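Local coordinates for type III effector XopAI (Xanthomonas citri, PDB 6K93), which is a bacterial effector with a mono-ADP-ribosyltransferase fold that probably binds arginine-containing peptides and acts inside the host plant cell, at residues Y216-W230 with R245-Q258. Residues are numbered along the deposited sequence; the frame is centred on the assembly and turned at random.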
ATOM      1  N   TYR A 216      -8.116   2.068 -12.726  1.00 16.65           N
ATOM      2  CA  TYR A 216      -9.559   2.234 -12.649  1.00 14.69           C
ATOM      3  C   TYR A 216      -9.914   3.692 -12.883  1.00 14.82           C
ATOM      4  O   TYR A 216      -9.381   4.580 -12.205  1.00 16.04           O
ATOM      5  CB  TYR A 216     -10.094   1.799 -11.286  1.00 13.99           C
ATOM      6  CG  TYR A 216     -11.601   1.839 -11.268  1.00 15.04           C
ATOM      7  CD1 TYR A 216     -12.342   0.980 -12.059  1.00 17.04           C
ATOM      8  CD2 TYR A 216     -12.275   2.759 -10.487  1.00 12.80           C
ATOM      9  CE1 TYR A 216     -13.705   1.023 -12.048  1.00 16.27           C
ATOM     10  CE2 TYR A 216     -13.654   2.813 -10.472  1.00 12.58           C
ATOM     11  CZ  TYR A 216     -14.357   1.936 -11.261  1.00 14.24           C
ATOM     12  OH  TYR A 216     -15.730   1.997 -11.278  1.00 13.81           O
ATOM     13  N   GLN A 217     -10.812   3.939 -13.839  1.00 14.65           N
ATOM     14  CA  GLN A 217     -11.349   5.263 -14.090  1.00 15.30           C
ATOM     15  C   GLN A 217     -12.787   5.268 -13.597  1.00 14.48           C
ATOM     16  O   GLN A 217     -13.667   4.651 -14.204  1.00 15.59           O
ATOM     17  CB  GLN A 217     -11.279   5.632 -15.562  1.00 18.55           C
ATOM     18  CG  GLN A 217      -9.870   5.839 -16.031  1.00 26.53           C
ATOM     19  CD  GLN A 217      -9.285   4.563 -16.555  1.00 36.76           C
ATOM     20  OE1 GLN A 217      -9.956   3.795 -17.242  1.00 39.15           O
ATOM     21  NE2 GLN A 217      -8.029   4.312 -16.221  1.00 45.29           N
ATOM     22  N   GLY A 218     -13.026   5.966 -12.506  1.00 13.95           N
ATOM     23  CA  GLY A 218     -14.343   5.995 -11.901  1.00 12.96           C
ATOM     24  C   GLY A 218     -14.218   6.466 -10.474  1.00 12.43           C
ATOM     25  O   GLY A 218     -13.126   6.738  -9.986  1.00 13.00           O
ATOM     26  N   THR A 219     -15.359   6.561  -9.813  1.00 11.80           N
ATOM     27  CA  THR A 219     -15.425   7.002  -8.430  1.00 11.31           C
ATOM     28  C   THR A 219     -15.250   5.790  -7.530  1.00 12.10           C
ATOM     29  O   THR A 219     -15.936   4.778  -7.702  1.00 11.89           O
ATOM     30  CB  THR A 219     -16.764   7.677  -8.157  1.00 12.71           C
ATOM     31  OG1 THR A 219     -16.955   8.765  -9.071  1.00 14.38           O
ATOM     32  CG2 THR A 219     -16.836   8.173  -6.736  1.00 12.59           C
ATOM     33  N   VAL A 220     -14.338   5.897  -6.558  1.00 10.40           N
ATOM     34  CA  VAL A 220     -14.080   4.797  -5.639  1.00 10.10           C
ATOM     35  C   VAL A 220     -14.382   5.258  -4.212  1.00  9.77           C
ATOM     36  O   VAL A 220     -14.299   6.445  -3.892  1.00 10.30           O
ATOM     37  CB  VAL A 220     -12.647   4.222  -5.761  1.00 10.56           C
ATOM     38  CG1 VAL A 220     -12.439   3.603  -7.145  1.00 11.39           C
ATOM     39  CG2 VAL A 220     -11.578   5.293  -5.496  1.00 11.16           C
ATOM     40  N   PHE A 221     -14.743   4.297  -3.359  1.00  9.34           N
ATOM     41  CA  PHE A 221     -15.379   4.570  -2.082  1.00  9.34           C
ATOM     42  C   PHE A 221     -14.524   4.045  -0.941  1.00  9.74           C
ATOM     43  O   PHE A 221     -14.001   2.930  -1.006  1.00  9.89           O
ATOM     44  CB  PHE A 221     -16.785   3.929  -2.077  1.00  9.22           C
ATOM     45  CG  PHE A 221     -17.636   4.375  -3.228  1.00 10.44           C
ATOM     46  CD1 PHE A 221     -18.315   5.559  -3.164  1.00 11.06           C
ATOM     47  CD2 PHE A 221     -17.672   3.623  -4.391  1.00 11.00           C
ATOM     48  CE1 PHE A 221     -19.058   5.988  -4.266  1.00 12.06           C
ATOM     49  CE2 PHE A 221     -18.424   4.049  -5.483  1.00 11.90           C
ATOM     50  CZ  PHE A 221     -19.083   5.225  -5.398  1.00 12.03           C
ATOM     51  N   THR A 222     -14.420   4.859   0.104  1.00  8.96           N
ATOM     52  CA  THR A 222     -13.653   4.532   1.288  1.00  8.84           C
ATOM     53  C   THR A 222     -14.402   4.970   2.535  1.00  9.84           C
ATOM     54  O   THR A 222     -15.065   6.005   2.553  1.00 10.88           O
ATOM     55  CB  THR A 222     -12.292   5.265   1.268  1.00  9.65           C
ATOM     56  OG1 THR A 222     -11.608   4.995   0.056  1.00 10.45           O
ATOM     57  CG2 THR A 222     -11.407   4.868   2.463  1.00  9.87           C
ATOM     58  N   GLY A 223     -14.243   4.191   3.594  1.00 10.35           N
ATOM     59  CA  GLY A 223     -14.678   4.599   4.914  1.00  9.97           C
ATOM     60  C   GLY A 223     -13.614   4.242   5.930  1.00 10.09           C
ATOM     61  O   GLY A 223     -13.116   3.115   5.892  1.00 10.58           O
ATOM     62  N   GLU A 224     -13.308   5.162   6.859  1.00  9.54           N
ATOM     63  CA  GLU A 224     -12.334   4.913   7.916  1.00 11.10           C
ATOM     64  C   GLU A 224     -12.813   5.594   9.182  1.00 11.51           C
ATOM     65  O   GLU A 224     -13.549   6.574   9.120  1.00 12.67           O
ATOM     66  CB  GLU A 224     -10.937   5.441   7.540  1.00 10.84           C
ATOM     67  CG  GLU A 224     -10.275   4.779   6.359  1.00 10.72           C
ATOM     68  CD  GLU A 224      -8.858   5.178   6.196  1.00 12.10           C
ATOM     69  OE1 GLU A 224      -8.154   5.322   7.227  1.00 12.80           O
ATOM     70  OE2 GLU A 224      -8.385   5.294   5.041  1.00 12.68           O
ATOM     71  N   ASP A 225     -12.362   5.104  10.322  1.00 13.75           N
ATOM     72  CA  ASP A 225     -12.742   5.746  11.586  1.00 16.50           C
ATOM     73  C   ASP A 225     -11.608   6.659  12.052  1.00 15.88           C
ATOM     74  O   ASP A 225     -10.877   6.372  12.997  1.00 18.49           O
ATOM     75  CB  ASP A 225     -13.082   4.732  12.662  1.00 18.78           C
ATOM     76  CG  ASP A 225     -14.479   4.184  12.543  1.00 19.97           C
ATOM     77  OD1 ASP A 225     -15.455   4.910  12.103  1.00 19.03           O
ATOM     78  OD2 ASP A 225     -14.631   3.030  12.914  1.00 19.65           O
ATOM     79  N   GLN A 226     -11.502   7.799  11.404  1.00 13.50           N
ATOM     80  CA  GLN A 226     -10.530   8.835  11.722  1.00 13.31           C
ATOM     81  C   GLN A 226     -11.220   9.992  12.435  1.00 13.83           C
ATOM     82  O   GLN A 226     -12.430  10.205  12.295  1.00 14.11           O
ATOM     83  CB  GLN A 226      -9.820   9.353  10.462  1.00 12.87           C
ATOM     84  CG  GLN A 226      -9.108   8.300   9.620  1.00 12.34           C
ATOM     85  CD  GLN A 226      -7.845   7.720  10.276  1.00 13.37           C
ATOM     86  OE1 GLN A 226      -7.432   8.120  11.368  1.00 13.99           O
ATOM     87  NE2 GLN A 226      -7.238   6.736   9.599  1.00 14.59           N
ATOM     88  N   LEU A 227     -10.438  10.736  13.201  1.00 13.77           N
ATOM     89  CA  LEU A 227     -10.945  11.856  13.970  1.00 14.67           C
ATOM     90  C   LEU A 227     -11.046  13.108  13.108  1.00 14.61           C
ATOM     91  O   LEU A 227     -10.379  13.225  12.071  1.00 13.57           O
ATOM     92  CB  LEU A 227     -10.024  12.103  15.148  1.00 17.02           C
ATOM     93  CG  LEU A 227     -10.078  11.027  16.241  1.00 18.68           C
ATOM     94  CD1 LEU A 227      -8.799  11.085  17.044  1.00 19.89           C
ATOM     95  CD2 LEU A 227     -11.295  11.272  17.101  1.00 19.07           C
ATOM     96  N   PRO A 228     -11.860  14.072  13.534  1.00 15.13           N
ATOM     97  CA  PRO A 228     -11.993  15.299  12.736  1.00 15.16           C
ATOM     98  C   PRO A 228     -10.683  16.037  12.528  1.00 15.48           C
ATOM     99  O   PRO A 228     -10.445  16.532  11.420  1.00 15.08           O
ATOM    100  CB  PRO A 228     -13.001  16.124  13.534  1.00 18.74           C
ATOM    101  CG  PRO A 228     -13.850  15.064  14.235  1.00 21.22           C
ATOM    102  CD  PRO A 228     -12.866  13.990  14.612  1.00 19.49           C
ATOM    103  N   ASP A 229      -9.816  16.125  13.547  1.00 16.13           N
ATOM    104  CA  ASP A 229      -8.555  16.837  13.351  1.00 17.88           C
ATOM    105  C   ASP A 229      -7.631  16.089  12.395  1.00 15.66           C
ATOM    106  O   ASP A 229      -6.831  16.710  11.684  1.00 15.82           O
ATOM    107  CB  ASP A 229      -7.844  17.046  14.690  1.00 24.27           C
ATOM    108  CG  ASP A 229      -8.442  18.177  15.513  1.00 33.33           C
ATOM    109  OD1 ASP A 229      -9.470  18.748  15.104  1.00 37.60           O
ATOM    110  OD2 ASP A 229      -7.861  18.489  16.578  1.00 37.85           O
ATOM    111  N   TRP A 230      -7.721  14.760  12.372  1.00 13.16           N
ATOM    112  CA  TRP A 230      -6.967  13.978  11.400  1.00 12.58           C
ATOM    113  C   TRP A 230      -7.355  14.384   9.994  1.00 12.95           C
ATOM    114  O   TRP A 230      -6.489  14.571   9.133  1.00 13.05           O
ATOM    115  CB  TRP A 230      -7.205  12.490  11.657  1.00 12.77           C
ATOM    116  CG  TRP A 230      -6.479  11.541  10.796  1.00 13.68           C
ATOM    117  CD1 TRP A 230      -5.358  10.842  11.102  1.00 14.15           C
ATOM    118  CD2 TRP A 230      -6.849  11.143   9.467  1.00 12.43           C
ATOM    119  NE1 TRP A 230      -5.001  10.022  10.046  1.00 13.71           N
ATOM    120  CE2 TRP A 230      -5.903  10.190   9.029  1.00 12.83           C
ATOM    121  CE3 TRP A 230      -7.897  11.492   8.597  1.00 12.21           C
ATOM    122  CZ2 TRP A 230      -5.956   9.613   7.774  1.00 12.13           C
ATOM    123  CZ3 TRP A 230      -7.953  10.903   7.340  1.00 12.05           C
ATOM    124  CH2 TRP A 230      -6.994   9.973   6.944  1.00 11.40           C
ATOM    125  N   ARG A 245      -0.221   8.324   2.668  1.00 12.35           N
ATOM    126  CA  ARG A 245      -0.692   6.992   3.008  1.00 12.13           C
ATOM    127  C   ARG A 245      -0.851   6.120   1.774  1.00 11.86           C
ATOM    128  O   ARG A 245      -0.991   6.608   0.644  1.00 12.17           O
ATOM    129  CB  ARG A 245      -2.038   7.064   3.763  1.00 12.13           C
ATOM    130  CG  ARG A 245      -1.932   7.923   5.015  1.00 17.54           C
ATOM    131  CD  ARG A 245      -2.951   7.473   6.147  1.00 31.32           C
ATOM    132  NE  ARG A 245      -4.215   7.369   5.588  1.00 44.22           N
ATOM    133  CZ  ARG A 245      -5.210   6.488   5.802  1.00 25.74           C
ATOM    134  NH1 ARG A 245      -5.233   5.492   6.717  1.00 15.94           N
ATOM    135  NH2 ARG A 245      -6.264   6.623   5.064  1.00 18.97           N
ATOM    136  N   PHE A 246      -0.837   4.807   2.012  1.00 11.53           N
ATOM    137  CA  PHE A 246      -1.451   3.833   1.114  1.00 11.23           C
ATOM    138  C   PHE A 246      -2.954   3.949   1.308  1.00 11.74           C
ATOM    139  O   PHE A 246      -3.508   3.502   2.313  1.00 12.61           O
ATOM    140  CB  PHE A 246      -0.956   2.426   1.402  1.00  9.96           C
ATOM    141  CG  PHE A 246       0.484   2.250   1.072  1.00 10.90           C
ATOM    142  CD1 PHE A 246       1.439   2.598   1.986  1.00 11.79           C
ATOM    143  CD2 PHE A 246       0.882   1.765  -0.166  1.00 11.83           C
ATOM    144  CE1 PHE A 246       2.788   2.473   1.688  1.00 12.67           C
ATOM    145  CE2 PHE A 246       2.209   1.656  -0.465  1.00 13.04           C
ATOM    146  CZ  PHE A 246       3.161   2.007   0.470  1.00 13.15           C
ATOM    147  N   PHE A 247      -3.625   4.571   0.352  1.00 10.84           N
ATOM    148  CA  PHE A 247      -5.039   4.890   0.479  1.00 10.90           C
ATOM    149  C   PHE A 247      -5.865   3.875  -0.302  1.00 10.49           C
ATOM    150  O   PHE A 247      -5.707   3.736  -1.524  1.00 10.87           O
ATOM    151  CB  PHE A 247      -5.319   6.284  -0.060  1.00 11.38           C
ATOM    152  CG  PHE A 247      -6.753   6.724   0.086  1.00 12.25           C
ATOM    153  CD1 PHE A 247      -7.334   6.854   1.348  1.00 12.43           C
ATOM    154  CD2 PHE A 247      -7.501   7.029  -1.035  1.00 13.00           C
ATOM    155  CE1 PHE A 247      -8.656   7.283   1.465  1.00 12.94           C
ATOM    156  CE2 PHE A 247      -8.812   7.448  -0.906  1.00 12.66           C
ATOM    157  CZ  PHE A 247      -9.386   7.578   0.331  1.00 12.52           C
ATOM    158  N   ALA A 248      -6.681   3.120   0.407  1.00 10.72           N
ATOM    159  CA  ALA A 248      -7.490   2.079  -0.201  1.00 10.78           C
ATOM    160  C   ALA A 248      -8.932   2.518  -0.379  1.00  9.95           C
ATOM    161  O   ALA A 248      -9.487   3.297   0.401  1.00 10.15           O
ATOM    162  CB  ALA A 248      -7.462   0.803   0.634  1.00 11.40           C
ATOM    163  N   ALA A 249      -9.533   1.997  -1.434  1.00  9.35           N
ATOM    164  CA  ALA A 249     -10.921   2.263  -1.765  1.00 10.21           C
ATOM    165  C   ALA A 249     -11.518   1.042  -2.436  1.00 10.53           C
ATOM    166  O   ALA A 249     -10.835   0.086  -2.745  1.00 11.65           O
ATOM    167  CB  ALA A 249     -11.028   3.496  -2.669  1.00 10.50           C
ATOM    168  N   SER A 250     -12.824   1.086  -2.665  1.00 10.13           N
ATOM    169  CA  SER A 250     -13.558   0.014  -3.322  1.00 10.52           C
ATOM    170  C   SER A 250     -14.264   0.562  -4.561  1.00 10.20           C
ATOM    171  O   SER A 250     -14.793   1.675  -4.546  1.00 11.72           O
ATOM    172  CB  SER A 250     -14.551  -0.601  -2.343  1.00 11.24           C
ATOM    173  OG  SER A 250     -15.390  -1.546  -2.962  1.00 11.46           O
ATOM    174  N   GLU A 251     -14.250  -0.244  -5.636  1.00 10.54           N
ATOM    175  CA  GLU A 251     -14.995   0.111  -6.840  1.00 10.73           C
ATOM    176  C   GLU A 251     -16.489   0.110  -6.573  1.00 11.11           C
ATOM    177  O   GLU A 251     -17.250   0.811  -7.251  1.00 11.05           O
ATOM    178  CB  GLU A 251     -14.683  -0.863  -7.953  1.00 12.63           C
ATOM    179  CG  GLU A 251     -13.248  -0.873  -8.385  1.00 15.50           C
ATOM    180  CD  GLU A 251     -12.953  -1.951  -9.424  1.00 19.91           C
ATOM    181  OE1 GLU A 251     -13.884  -2.377 -10.106  1.00 21.66           O
ATOM    182  OE2 GLU A 251     -11.785  -2.331  -9.525  1.00 21.34           O
ATOM    183  N   THR A 252     -16.932  -0.693  -5.613  1.00 10.45           N
ATOM    184  CA  THR A 252     -18.333  -0.845  -5.273  1.00 11.44           C
ATOM    185  C   THR A 252     -18.602  -0.234  -3.908  1.00 11.41           C
ATOM    186  O   THR A 252     -17.731  -0.223  -3.027  1.00 11.45           O
ATOM    187  CB  THR A 252     -18.718  -2.335  -5.291  1.00 12.89           C
ATOM    188  OG1 THR A 252     -17.788  -3.090  -4.503  1.00 13.53           O
ATOM    189  CG2 THR A 252     -18.684  -2.872  -6.705  1.00 13.76           C
ATOM    190  N   LYS A 253     -19.814   0.274  -3.733  1.00 11.12           N
ATOM    191  CA  LYS A 253     -20.245   0.844  -2.470  1.00 12.32           C
ATOM    192  C   LYS A 253     -21.196  -0.138  -1.799  1.00 13.07           C
ATOM    193  O   LYS A 253     -22.402   0.070  -1.685  1.00 13.50           O
ATOM    194  CB  LYS A 253     -20.863   2.204  -2.686  1.00 13.26           C
ATOM    195  CG  LYS A 253     -20.984   2.971  -1.390  1.00 14.85           C
ATOM    196  CD  LYS A 253     -21.610   4.314  -1.574  1.00 18.71           C
ATOM    197  CE  LYS A 253     -21.558   5.101  -0.268  1.00 22.51           C
ATOM    198  NZ  LYS A 253     -22.356   6.356  -0.359  1.00 25.32           N
ATOM    199  N   ASN A 254     -20.618  -1.256  -1.401  1.00 13.01           N
ATOM    200  CA  ASN A 254     -21.367  -2.315  -0.754  1.00 13.66           C
ATOM    201  C   ASN A 254     -21.946  -1.848   0.564  1.00 15.06           C
ATOM    202  O   ASN A 254     -21.364  -1.017   1.267  1.00 16.15           O
ATOM    203  CB  ASN A 254     -20.456  -3.526  -0.463  1.00 13.69           C
ATOM    204  CG  ASN A 254     -19.661  -3.947  -1.655  1.00 16.72           C
ATOM    205  OD1 ASN A 254     -18.684  -3.292  -2.031  1.00 16.26           O
ATOM    206  ND2 ASN A 254     -20.131  -5.005  -2.330  1.00 19.95           N
ATOM    207  N   ALA A 255     -23.094  -2.427   0.914  1.00 14.89           N
ATOM    208  CA  ALA A 255     -23.618  -2.273   2.254  1.00 17.85           C
ATOM    209  C   ALA A 255     -22.596  -2.807   3.239  1.00 18.86           C
ATOM    210  O   ALA A 255     -21.975  -3.846   3.010  1.00 21.15           O
ATOM    211  CB  ALA A 255     -24.932  -3.033   2.402  1.00 18.32           C
ATOM    212  N   SER A 256     -22.421  -2.090   4.336  1.00 18.24           N
ATOM    213  CA  SER A 256     -21.433  -2.459   5.344  1.00 21.72           C
ATOM    214  C   SER A 256     -22.098  -2.419   6.706  1.00 19.17           C
ATOM    215  O   SER A 256     -23.087  -1.707   6.932  1.00 19.52           O
ATOM    216  CB  SER A 256     -20.210  -1.547   5.292  1.00 30.67           C
ATOM    217  OG  SER A 256     -19.581  -1.659   4.022  1.00 39.36           O
ATOM    218  N   TRP A 257     -21.534  -3.211   7.626  1.00 19.41           N
ATOM    219  CA  TRP A 257     -22.167  -3.347   8.920  1.00 21.26           C
ATOM    220  C   TRP A 257     -21.959  -2.125   9.806  1.00 24.95           C
ATOM    221  O   TRP A 257     -22.728  -1.931  10.753  1.00 29.81           O
ATOM    222  CB  TRP A 257     -21.638  -4.594   9.624  1.00 20.39           C
ATOM    223  CG  TRP A 257     -20.275  -4.509  10.211  1.00 19.40           C
ATOM    224  CD1 TRP A 257     -19.099  -4.802   9.596  1.00 19.41           C
ATOM    225  CD2 TRP A 257     -19.941  -4.153  11.563  1.00 20.90           C
ATOM    226  NE1 TRP A 257     -18.045  -4.632  10.471  1.00 20.22           N
ATOM    227  CE2 TRP A 257     -18.540  -4.237  11.683  1.00 21.94           C
ATOM    228  CE3 TRP A 257     -20.692  -3.754  12.671  1.00 25.16           C
ATOM    229  CZ2 TRP A 257     -17.871  -3.948  12.870  1.00 27.20           C
ATOM    230  CZ3 TRP A 257     -20.025  -3.461  13.862  1.00 31.19           C
ATOM    231  CH2 TRP A 257     -18.638  -3.558  13.949  1.00 32.38           C
ATOM    232  N   GLN A 258     -20.953  -1.307   9.507  1.00 25.31           N
ATOM    233  CA  GLN A 258     -20.633  -0.139  10.313  1.00 28.43           C
ATOM    234  C   GLN A 258     -20.674   1.100   9.434  1.00 26.36           C
ATOM    235  O   GLN A 258     -20.139   1.102   8.326  1.00 25.40           O
ATOM    236  CB  GLN A 258     -19.263  -0.280  10.993  1.00 37.52           C
ATOM    237  CG  GLN A 258     -18.150  -0.871  10.128  1.00 38.88           C
ATOM    238  CD  GLN A 258     -16.841  -0.999  10.896  1.00 36.44           C
ATOM    239  OE1 GLN A 258     -16.714  -0.481  12.009  1.00 47.67           O
ATOM    240  NE2 GLN A 258     -15.869  -1.684  10.307  1.00 23.14           N
TER
HETATM  241  O   HOH W   1     -16.898   2.750  -9.017  1.00 13.06           O
HETATM  242  O   HOH W   2      -8.096   3.559   2.996  1.00 13.06           O
HETATM  243  O   HOH W   3      -4.444   5.289   9.736  1.00 19.97           O
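Arg245, from the loop leading into strand 247-250, reaches Glu224 at the end of strand 218-224, and illustrates how side chains can tie two segments a second time, away from their single bridge. Followed from its CB, the arginine runs outward to CD, which lies 4.0 Å from CZ2 of Trp230, and then bends at chi3 (-50°), a turn that presents its end to the glutamate. NE comes to the edge of the indole, 3.6 Å from Trp230 CZ2, and because ring and guanidinium stand 89° apart, that edge sits over one guanidinium face. Beyond CZ the two terminal nitrogens grip the carboxylate end-on: NH2 gives Glu224 OE2 a short, nearly straight hydrogen bond of 2.5 Å in the guanidinium plane, the core of a salt bridge, while NH1 reaches Glu224 OE1, tilted from that plane, along a more bent path (132°). Glu224 OE1 also accepts from Gln226 NE2, whose amide carbon lies over the centre of the Trp230 ring, and a water on OE2 leads to Ala248 O. Together these partners hold both oxygens and fix the carboxylate's rotation.

The strands themselves cross steeply and meet at one antiparallel hydrogen-bonded pair, Phe221 with Ser250, with Phe221 N to Ser250 O at 2.9 Å and the return bond from Ser250 N. Next to it the Thr222 hydroxyl donates to Ala248 O (2.7 Å). Lys253 lays CB over one face of the Phe221 ring in a CH-pi contact, with CG and CD following along the ring, before its end leads away. At the far end Glu251 CG sits 4.0 Å above the centre of the Tyr216 ring, with the carboxylate stacked nearly parallel to it and held by Arg273 and Gln284. The contact thereby joins the edge strands 218-224 and 247-250 of two separate sheets, consistent with the paired-sheet core of the mono-ADP-ribosyltransferase fold.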